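Local coordinates for protein inosine-uridine preferring nucleoside hydrolase (Gardnerella vaginalis 315-A, PDB 6BA1) that belongs to the nucleoside hydrolase family, folds around a mainly parallel central beta-sheet and binds a calcium ion near the C-terminal ends of its strands, at residues 8-13 and 34-39; 14-19 and 246-251; 126-131 and 250-255; 228-233 and 242-247. All coordinates share one frame; numbering follows the deposited sequence.

Interaction 1 (8-13 and 34-39); sequences ILDLDT and GITGTY. With CA (calcium ion), chain S.
Asp10 lays a buried carboxylate against the side chains of Thr36 and Thr38, an unusual place for an acid on the face of a central beta-sheet. Its CG is anti to the backbone N (chi1 -171°), on the side of Thr36. The carboxylate lies beside the Thr36 side chain, which it crosses obliquely, while OD2 lies 3.4 Å from Thr38 CG2, aspartate and threonine crossing there at about a right angle. The polar needs of OD1 are met by Tyr127 and Asn135, both from outside the pair. On the opposite face Leu11 meets Ile35 obliquely, CD1 to CG2 at 3.8 Å.

The backbones run parallel, as expected for the first beta-alpha-beta unit of a Rossmann-like sheet, in which strand 6-11, helix 15-25 and strand 31-37 follow one another. Thr36 is gripped through both backbone groups: its N reaches Leu9 O at 2.7 Å, and its O receives Leu11 N at 2.8 Å. The pairing then outlasts the regular strands. Thr38 N binds Leu11 O at 2.9 Å, although this donor stands 49° out of the carbonyl plane.

Just beyond, Asp12 packs its CB against Tyr39 O (3.4 Å) and gives OD1 to the calcium ion at 2.6 Å. Its other oxygen, OD2, accepts a hydrogen bond from the backbone N of Asn41.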
# COMPACT_ATOMS: atom_id res chain seq x y z
N ILE A 8 19.84 19.77 3.01
CA ILE A 8 19.34 20.21 4.32
C ILE A 8 18.68 19.01 4.99
O ILE A 8 17.81 18.39 4.41
CB ILE A 8 18.28 21.34 4.20
CG1 ILE A 8 18.91 22.59 3.58
CG2 ILE A 8 17.67 21.66 5.56
CD1 ILE A 8 17.92 23.69 3.25
N LEU A 9 19.10 18.70 6.22
CA LEU A 9 18.41 17.73 7.06
C LEU A 9 17.44 18.46 7.99
O LEU A 9 17.70 19.59 8.39
CB LEU A 9 19.40 16.90 7.86
CG LEU A 9 20.54 16.23 7.08
CD1 LEU A 9 21.41 15.39 7.98
CD2 LEU A 9 20.03 15.40 5.93
N ASP A 10 16.31 17.82 8.30
CA ASP A 10 15.30 18.36 9.23
C ASP A 10 15.11 17.28 10.29
O ASP A 10 14.43 16.28 10.05
CB ASP A 10 14.00 18.65 8.47
CG ASP A 10 12.97 19.42 9.30
OD1 ASP A 10 12.71 20.58 8.95
OD2 ASP A 10 12.38 18.85 10.25
N LEU A 11 15.72 17.48 11.47
CA LEU A 11 15.99 16.39 12.41
C LEU A 11 15.45 16.59 13.83
O LEU A 11 15.57 17.67 14.41
CB LEU A 11 17.49 16.15 12.50
CG LEU A 11 18.24 15.94 11.19
CD1 LEU A 11 19.73 15.81 11.46
CD2 LEU A 11 17.72 14.71 10.46
N ASP A 12 14.86 15.51 14.36
CA ASP A 12 14.51 15.40 15.78
C ASP A 12 15.61 14.59 16.47
O ASP A 12 15.40 13.45 16.87
CB ASP A 12 13.09 14.80 15.98
CG ASP A 12 12.89 13.38 15.38
OD1 ASP A 12 13.63 12.94 14.46
OD2 ASP A 12 11.96 12.69 15.83
N THR A 13 16.77 15.21 16.62
CA THR A 13 18.02 14.51 16.90
C THR A 13 18.15 14.01 18.36
O THR A 13 18.36 14.83 19.24
CB THR A 13 19.23 15.42 16.56
OG1 THR A 13 18.91 16.26 15.45
CG2 THR A 13 20.45 14.58 16.25
N GLY A 34 22.75 22.97 6.11
CA GLY A 34 22.28 23.16 7.47
C GLY A 34 21.40 22.03 7.99
O GLY A 34 20.93 21.20 7.23
N ILE A 35 21.22 22.02 9.30
CA ILE A 35 20.37 21.07 9.99
C ILE A 35 19.22 21.86 10.58
O ILE A 35 19.40 22.58 11.55
CB ILE A 35 21.13 20.30 11.09
CG1 ILE A 35 22.16 19.36 10.44
CG2 ILE A 35 20.18 19.52 11.98
CD1 ILE A 35 23.12 18.72 11.40
N THR A 36 18.05 21.74 9.97
CA THR A 36 16.83 22.26 10.56
C THR A 36 16.40 21.37 11.74
O THR A 36 16.39 20.15 11.61
CB THR A 36 15.71 22.32 9.51
OG1 THR A 36 16.03 23.34 8.55
CG2 THR A 36 14.38 22.61 10.18
N GLY A 37 16.04 21.97 12.87
CA GLY A 37 15.68 21.22 14.09
C GLY A 37 14.18 21.10 14.26
O GLY A 37 13.45 22.06 14.04
N THR A 38 13.71 19.91 14.63
CA THR A 38 12.30 19.69 14.94
C THR A 38 12.20 18.77 16.17
O THR A 38 13.21 18.55 16.85
CB THR A 38 11.51 19.18 13.70
OG1 THR A 38 10.09 19.35 13.89
CG2 THR A 38 11.82 17.71 13.39
N TYR A 39 11.01 18.24 16.44
CA TYR A 39 10.66 17.62 17.73
C TYR A 39 10.20 16.18 17.52
O TYR A 39 9.90 15.78 16.40
CB TYR A 39 9.55 18.43 18.40
CG TYR A 39 8.26 18.43 17.59
CD1 TYR A 39 7.24 17.51 17.87
CD2 TYR A 39 8.08 19.32 16.53
CE1 TYR A 39 6.08 17.50 17.12
CE2 TYR A 39 6.91 19.31 15.77
CZ TYR A 39 5.92 18.40 16.07
OH TYR A 39 4.77 18.36 15.33
CA CA S . 13.71 10.53 13.60

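Interaction 2 (14-19 and 246-251); sequences GVDDTL and LHDPLA. With CA (calcium ion), chain S.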
# COMPACT_ATOMS: atom_id res chain seq x y z
N GLY A 14 18.03 12.71 18.66
CA GLY A 14 17.69 11.60 17.75
C GLY A 14 18.88 10.71 17.43
O GLY A 14 19.89 11.19 16.92
N VAL A 15 18.74 9.41 17.70
CA VAL A 15 19.84 8.45 17.53
C VAL A 15 20.07 8.12 16.06
O VAL A 15 21.17 8.32 15.54
CB VAL A 15 19.64 7.14 18.32
CG1 VAL A 15 20.79 6.18 18.09
CG2 VAL A 15 19.48 7.44 19.81
N ASP A 16 19.03 7.61 15.41
CA ASP A 16 19.07 7.39 13.95
C ASP A 16 19.27 8.71 13.20
O ASP A 16 19.89 8.73 12.13
CB ASP A 16 17.86 6.57 13.40
CG ASP A 16 16.53 6.92 14.05
OD1 ASP A 16 16.16 8.12 14.13
OD2 ASP A 16 15.83 5.98 14.49
N ASP A 17 18.78 9.80 13.77
CA ASP A 17 18.97 11.13 13.18
C ASP A 17 20.45 11.54 13.09
O ASP A 17 20.84 12.16 12.10
CB ASP A 17 18.15 12.18 13.93
CG ASP A 17 16.64 11.97 13.75
OD1 ASP A 17 16.04 11.10 14.41
OD2 ASP A 17 16.04 12.69 12.93
N THR A 18 21.28 11.19 14.09
CA THR A 18 22.73 11.48 13.99
C THR A 18 23.44 10.56 13.02
O THR A 18 24.47 10.93 12.45
CB THR A 18 23.50 11.38 15.32
OG1 THR A 18 23.62 10.01 15.71
CG2 THR A 18 22.86 12.21 16.40
N LEU A 19 22.91 9.34 12.86
CA LEU A 19 23.43 8.43 11.85
C LEU A 19 23.15 8.99 10.45
O LEU A 19 23.94 8.77 9.54
CB LEU A 19 22.83 7.03 12.02
CG LEU A 19 23.16 6.30 13.33
CD1 LEU A 19 22.49 4.94 13.36
CD2 LEU A 19 24.66 6.17 13.53
N LEU A 246 17.77 0.99 10.55
CA LEU A 246 18.47 2.13 9.99
C LEU A 246 17.48 2.99 9.23
O LEU A 246 17.48 3.04 7.99
CB LEU A 246 19.61 1.66 9.07
CG LEU A 246 20.67 0.79 9.74
CD1 LEU A 246 21.69 0.32 8.71
CD2 LEU A 246 21.33 1.54 10.90
N HIS A 247 16.65 3.70 9.98
CA HIS A 247 15.50 4.39 9.41
C HIS A 247 15.91 5.68 8.70
O HIS A 247 15.84 5.78 7.48
CB HIS A 247 14.45 4.69 10.50
CG HIS A 247 13.96 3.48 11.23
ND1 HIS A 247 12.70 2.95 11.02
CD2 HIS A 247 14.55 2.72 12.20
CE1 HIS A 247 12.53 1.90 11.80
NE2 HIS A 247 13.64 1.73 12.52
N ASP A 248 16.39 6.64 9.48
CA ASP A 248 16.67 7.99 9.00
C ASP A 248 17.88 8.07 8.03
O ASP A 248 17.84 8.84 7.07
CB ASP A 248 16.84 8.97 10.18
CG ASP A 248 15.61 8.99 11.11
OD1 ASP A 248 14.89 7.96 11.24
OD2 ASP A 248 15.35 10.04 11.75
N PRO A 249 18.94 7.26 8.26
CA PRO A 249 20.07 7.26 7.33
C PRO A 249 19.71 6.88 5.91
O PRO A 249 20.27 7.43 4.96
CB PRO A 249 21.00 6.18 7.90
CG PRO A 249 20.68 6.13 9.33
CD PRO A 249 19.19 6.37 9.41
N LEU A 250 18.79 5.93 5.78
CA LEU A 250 18.40 5.42 4.47
C LEU A 250 17.78 6.50 3.61
O LEU A 250 17.99 6.52 2.40
CB LEU A 250 17.45 4.24 4.63
CG LEU A 250 16.99 3.49 3.37
CD1 LEU A 250 18.16 3.06 2.49
CD2 LEU A 250 16.19 2.28 3.81
N ALA A 251 17.03 7.41 4.23
CA ALA A 251 16.50 8.58 3.52
C ALA A 251 17.60 9.40 2.88
O ALA A 251 17.49 9.82 1.72
CB ALA A 251 15.67 9.44 4.46
CA CA S . 13.71 10.53 13.60
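Asp248 OD2 and Asp17 OD1 meet on the calcium ion, each 2.5 Å from it, and the two ligand oxygens come together through their shared ion rather than through any bond of their own. Asp248 OD2 is gripped a second time, by a probable hydrogen bond from Thr130 OG1. The carboxylate planes of Asp17 and Asp248 are turned 77° apart. Asp12 OD1 and Thr130 O are the other protein ligands, so side chains and one backbone carbonyl share the metal.

Asp16 approaches in a different way. Its CG sits between the backbone N and the carbonyl carbon, and the carboxylate stacks on that of Asp248 with the planes only 25° apart. Asp16 OD1 lies 3.2 Å from Asp248 OD1, two acceptors with no hydrogen bond between them. The far oxygen, OD2, has a weak hydrogen bond to Tyr230 OH. Such a cluster of aspartates, beginning at the first strand and running into the following helix, is a hallmark of nucleoside hydrolases, and here it supplies two of the four protein ligands, Asp12 and Asp17.

Further from the metal the contact turns apolar. Leu19 CB rests on Pro249 CG at 3.6 Å, and the proline CD lies near Asp16 O.

Helix 15-25 and helix 247-256 run side by side here, their short segments 30° apart in direction. Helix 218-237 packs on Val15, Leu19 and His247, while helix 302-319 covers Leu246 and Pro249 through Phe309, and strand 6-11 leads through a short loop into helix 15-25.

Interaction 3 (126-131 and 250-255); sequences VYVPTG and LAVAVA. With CA (calcium ion), chain S.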
# COMPACT_ATOMS: atom_id res chain seq x y z
N VAL A 126 18.32 19.71 -1.97
CA VAL A 126 17.70 18.45 -1.58
C VAL A 126 17.37 18.52 -0.09
O VAL A 126 18.28 18.63 0.73
CB VAL A 126 18.65 17.26 -1.85
CG1 VAL A 126 17.97 15.93 -1.48
CG2 VAL A 126 19.11 17.25 -3.31
N TYR A 127 16.09 18.46 0.26
CA TYR A 127 15.63 18.56 1.65
C TYR A 127 15.22 17.18 2.15
O TYR A 127 14.36 16.57 1.56
CB TYR A 127 14.48 19.57 1.73
CG TYR A 127 13.78 19.69 3.06
CD1 TYR A 127 14.29 20.47 4.09
CD2 TYR A 127 12.56 19.06 3.27
CE1 TYR A 127 13.62 20.60 5.31
CE2 TYR A 127 11.88 19.17 4.47
CZ TYR A 127 12.40 19.94 5.49
OH TYR A 127 11.69 20.02 6.66
N VAL A 128 15.83 16.71 3.23
CA VAL A 128 15.70 15.32 3.69
C VAL A 128 15.24 15.30 5.15
O VAL A 128 16.06 15.21 6.05
CB VAL A 128 17.03 14.56 3.52
CG1 VAL A 128 16.97 13.16 4.13
CG2 VAL A 128 17.40 14.50 2.05
N PRO A 129 13.92 15.41 5.38
CA PRO A 129 13.36 15.46 6.73
C PRO A 129 13.10 14.10 7.33
O PRO A 129 12.31 13.35 6.79
CB PRO A 129 12.03 16.19 6.51
CG PRO A 129 11.64 15.79 5.13
CD PRO A 129 12.90 15.63 4.35
N THR A 130 13.77 13.79 8.43
CA THR A 130 13.54 12.52 9.14
C THR A 130 13.00 12.76 10.56
O THR A 130 13.25 11.98 11.49
CB THR A 130 14.81 11.66 9.17
OG1 THR A 130 15.68 12.10 10.22
CG2 THR A 130 15.55 11.72 7.84
N GLY A 131 12.29 13.87 10.70
CA GLY A 131 11.41 14.10 11.83
C GLY A 131 10.05 14.42 11.25
O GLY A 131 9.82 14.23 10.05
N LEU A 250 18.79 5.93 5.78
CA LEU A 250 18.40 5.42 4.47
C LEU A 250 17.78 6.50 3.61
O LEU A 250 17.99 6.52 2.40
CB LEU A 250 17.45 4.24 4.63
CG LEU A 250 16.99 3.49 3.37
CD1 LEU A 250 18.16 3.06 2.49
CD2 LEU A 250 16.19 2.28 3.81
N ALA A 251 17.03 7.41 4.23
CA ALA A 251 16.50 8.58 3.52
C ALA A 251 17.60 9.40 2.88
O ALA A 251 17.49 9.82 1.72
CB ALA A 251 15.67 9.44 4.46
N VAL A 252 18.68 9.61 3.62
CA VAL A 252 19.84 10.35 3.12
C VAL A 252 20.54 9.56 2.01
O VAL A 252 20.90 10.12 0.98
CB VAL A 252 20.84 10.69 4.25
CG1 VAL A 252 22.06 11.42 3.70
CG2 VAL A 252 20.17 11.53 5.33
N ALA A 253 20.70 8.25 2.23
CA ALA A 253 21.32 7.37 1.23
C ALA A 253 20.60 7.40 -0.12
O ALA A 253 21.24 7.35 -1.17
CB ALA A 253 21.39 5.95 1.76
N VAL A 254 19.27 7.48 -0.08
CA VAL A 254 18.43 7.55 -1.28
C VAL A 254 18.45 8.95 -1.90
O VAL A 254 18.29 9.10 -3.12
CB VAL A 254 16.99 7.09 -0.98
CG1 VAL A 254 16.05 7.31 -2.17
CG2 VAL A 254 16.98 5.62 -0.58
N ALA A 255 18.63 9.97 -1.06
CA ALA A 255 18.84 11.33 -1.54
C ALA A 255 20.11 11.42 -2.40
O ALA A 255 20.09 12.03 -3.46
CB ALA A 255 18.91 12.31 -0.38
CA CA S . 13.71 10.53 13.60
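Val128 is the bump at the middle of this contact, and its two methyls straddle the helix surface between Ala251, Val252 and Ala255. CG1, anti to the backbone N (chi1 174°), packs beside Ala251, whose CB is 4.0 Å from CG1 of Val128, with CG2 of Val252 at 3.8 Å from the same methyl on the flank. The two valines cross at about a right angle. CG2 of Val128 turns instead to Ala255 CB, 3.6 Å away.

The small residues of the helix fill hollows in return. Ala255 CB nestles between Val128 CG2 and Val126 CG1, the latter 3.9 Å off, and one turn earlier Ala251 CB fits between Val128 CG1 and Thr130 CG2. Alanines four residues apart thus mesh with side chains two residues apart on the strand, an arrangement suited to the close packing of a helix on a beta-sheet. The pairing is apolar throughout; no hydrogen bond joins the two segments. Thr130 still has a second task, since its backbone O binds the calcium ion at 2.6 Å.

The helix runs nearly antiparallel to the strand, at 164°, with the short axes 8.7 Å apart. Strand 125-129 is flanked in the sheet by strands 6-11 and 152-156. Met156 of the latter touches Ala251, and helix 15-25 lies beside helix 247-256, packing Ala20, Tyr23 and Ala24 onto Val252.

Interaction 4 (228-233 and 242-247); sequences DFYIKA and GGCGLH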
# COMPACT_ATOMS: atom_id res chain seq x y z
N ASP A 228 24.63 1.52 20.56
CA ASP A 228 24.52 0.38 21.49
C ASP A 228 23.42 0.59 22.54
O ASP A 228 22.81 -0.39 22.97
CB ASP A 228 25.87 0.07 22.15
CG ASP A 228 26.87 -0.60 21.19
OD1 ASP A 228 26.58 -0.70 19.97
OD2 ASP A 228 27.94 -1.02 21.66
N PHE A 229 23.18 1.83 22.96
CA PHE A 229 21.99 2.16 23.78
C PHE A 229 20.71 1.91 22.97
O PHE A 229 19.73 1.38 23.49
CB PHE A 229 22.03 3.62 24.25
CG PHE A 229 20.92 3.97 25.21
CD1 PHE A 229 19.65 4.34 24.74
CD2 PHE A 229 21.12 3.94 26.59
CE1 PHE A 229 18.63 4.67 25.61
CE2 PHE A 229 20.10 4.27 27.47
CZ PHE A 229 18.86 4.64 26.98
N TYR A 230 20.75 2.33 21.71
CA TYR A 230 19.65 2.17 20.75
C TYR A 230 19.34 0.69 20.47
O TYR A 230 18.17 0.33 20.33
CB TYR A 230 20.01 2.92 19.47
CG TYR A 230 18.95 3.08 18.41
CD1 TYR A 230 17.74 3.72 18.68
CD2 TYR A 230 19.19 2.67 17.10
CE1 TYR A 230 16.78 3.91 17.68
CE2 TYR A 230 18.25 2.86 16.09
CZ TYR A 230 17.05 3.47 16.38
OH TYR A 230 16.12 3.63 15.38
N ILE A 231 20.37 -0.15 20.39
CA ILE A 231 20.19 -1.60 20.19
C ILE A 231 19.63 -2.28 21.45
O ILE A 231 18.72 -3.11 21.34
CB ILE A 231 21.49 -2.29 19.70
CG1 ILE A 231 21.85 -1.80 18.28
CG2 ILE A 231 21.32 -3.81 19.65
CD1 ILE A 231 23.32 -1.95 17.94
N LYS A 232 20.16 -1.95 22.62
CA LYS A 232 19.69 -2.50 23.91
C LYS A 232 18.25 -2.11 24.24
O LYS A 232 17.55 -2.83 24.95
CB LYS A 232 20.62 -2.14 25.08
CG LYS A 232 21.88 -2.98 25.11
CD LYS A 232 22.70 -2.74 26.35
CE LYS A 232 24.09 -3.36 26.23
NZ LYS A 232 24.78 -3.41 27.54
N ALA A 233 17.82 -0.95 23.75
CA ALA A 233 16.42 -0.56 23.78
C ALA A 233 15.60 -1.44 22.83
O ALA A 233 14.54 -1.94 23.20
CB ALA A 233 16.26 0.91 23.43
N GLY A 242 16.82 -8.32 16.65
CA GLY A 242 18.19 -8.63 17.15
C GLY A 242 19.11 -7.42 17.32
O GLY A 242 19.89 -7.37 18.27
N GLY A 243 19.05 -6.50 16.36
CA GLY A 243 19.79 -5.23 16.41
C GLY A 243 18.84 -4.06 16.31
O GLY A 243 17.86 -4.04 17.03
N CYS A 244 19.13 -3.11 15.43
CA CYS A 244 18.32 -1.88 15.29
C CYS A 244 18.06 -1.52 13.83
O CYS A 244 18.82 -1.91 12.94
CB CYS A 244 19.01 -0.70 15.97
SG CYS A 244 20.51 -0.11 15.16
N GLY A 245 17.00 -0.78 13.59
CA GLY A 245 16.63 -0.31 12.25
C GLY A 245 17.47 0.90 11.85
O GLY A 245 17.84 1.72 12.69
N LEU A 246 17.77 0.99 10.55
CA LEU A 246 18.47 2.13 9.99
C LEU A 246 17.48 2.99 9.23
O LEU A 246 17.48 3.04 7.99
CB LEU A 246 19.61 1.66 9.07
CG LEU A 246 20.67 0.79 9.74
CD1 LEU A 246 21.69 0.32 8.71
CD2 LEU A 246 21.33 1.54 10.90
N HIS A 247 16.65 3.70 9.98
CA HIS A 247 15.50 4.39 9.41
C HIS A 247 15.91 5.68 8.70
O HIS A 247 15.84 5.78 7.48
CB HIS A 247 14.45 4.69 10.50
CG HIS A 247 13.96 3.48 11.23
ND1 HIS A 247 12.70 2.95 11.02
CD2 HIS A 247 14.55 2.72 12.20
CE1 HIS A 247 12.53 1.90 11.80
NE2 HIS A 247 13.64 1.73 12.52
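Tyr230 presents its ring to the chain at Cys244 and Gly245, which meet it from different directions. Its CG is anti to the backbone N (chi1 -171°), and the end of the side chain comes nearer to segment 242-247 than its base does. Gly245 O comes to the edge, in the plane of the ring, 3.6 Å from CE2. Cys244 approaches obliquely instead, over neither a clear face nor a clear edge: its CB lies 3.6 Å from CD2, and SG stands 4.8 Å from the ring centroid, 71° off the normal. This is an oblique sulfur-aromatic contact.

That sulfur is shared. SG, set between the backbone N and the carbonyl carbon, also reaches CG1 of Ile231 at 3.8 Å, and so touches two successive side chains of one helix. The branches of Ile231 divide their work: CG1 faces the cysteine, while CG2 meets Gly243 CA at 3.9 Å and, more distantly, Gly242 O.

The loop belongs to the connection between helix 218-237 and helix 247-256, and it doubles back against the helix that precedes it. The chain beside Ile231 is the backbone of Gly242 and Gly243; at the positive phi of Gly242 a CB would be jammed against the preceding carbonyl.

At the far end of the tyrosine, OH lies 3.7 Å from His247 CD2, the two side chains crossing obliquely. The imidazole NE2 is hydrogen-bonded to Tyr234 OH, from the same helix as Tyr230, and the rings of Tyr230 and Tyr234 meet with their planes about 55° apart.

Three of the contacts converge on one calcium ion, yet each brings a different chemistry. Interaction 1 is backbone pairing within the sheet, interaction 2 joins two helices through acidic ligands, and interaction 3 is hydrocarbon packing of a helix on a strand. Interactions 2 and 3 share helix 247-256, the first using its beginning and the second its later turns, while interactions 1 and 3 use neighbouring strands and meet through the hydrogen bond between Asp10 OD1 and Tyr127 OH. Interaction 4 lies farther out, its centre about 16 Å from that of the chain, and although mostly buried it includes exposed Gly242. It touches interaction 2 through Tyr230 and Asp16.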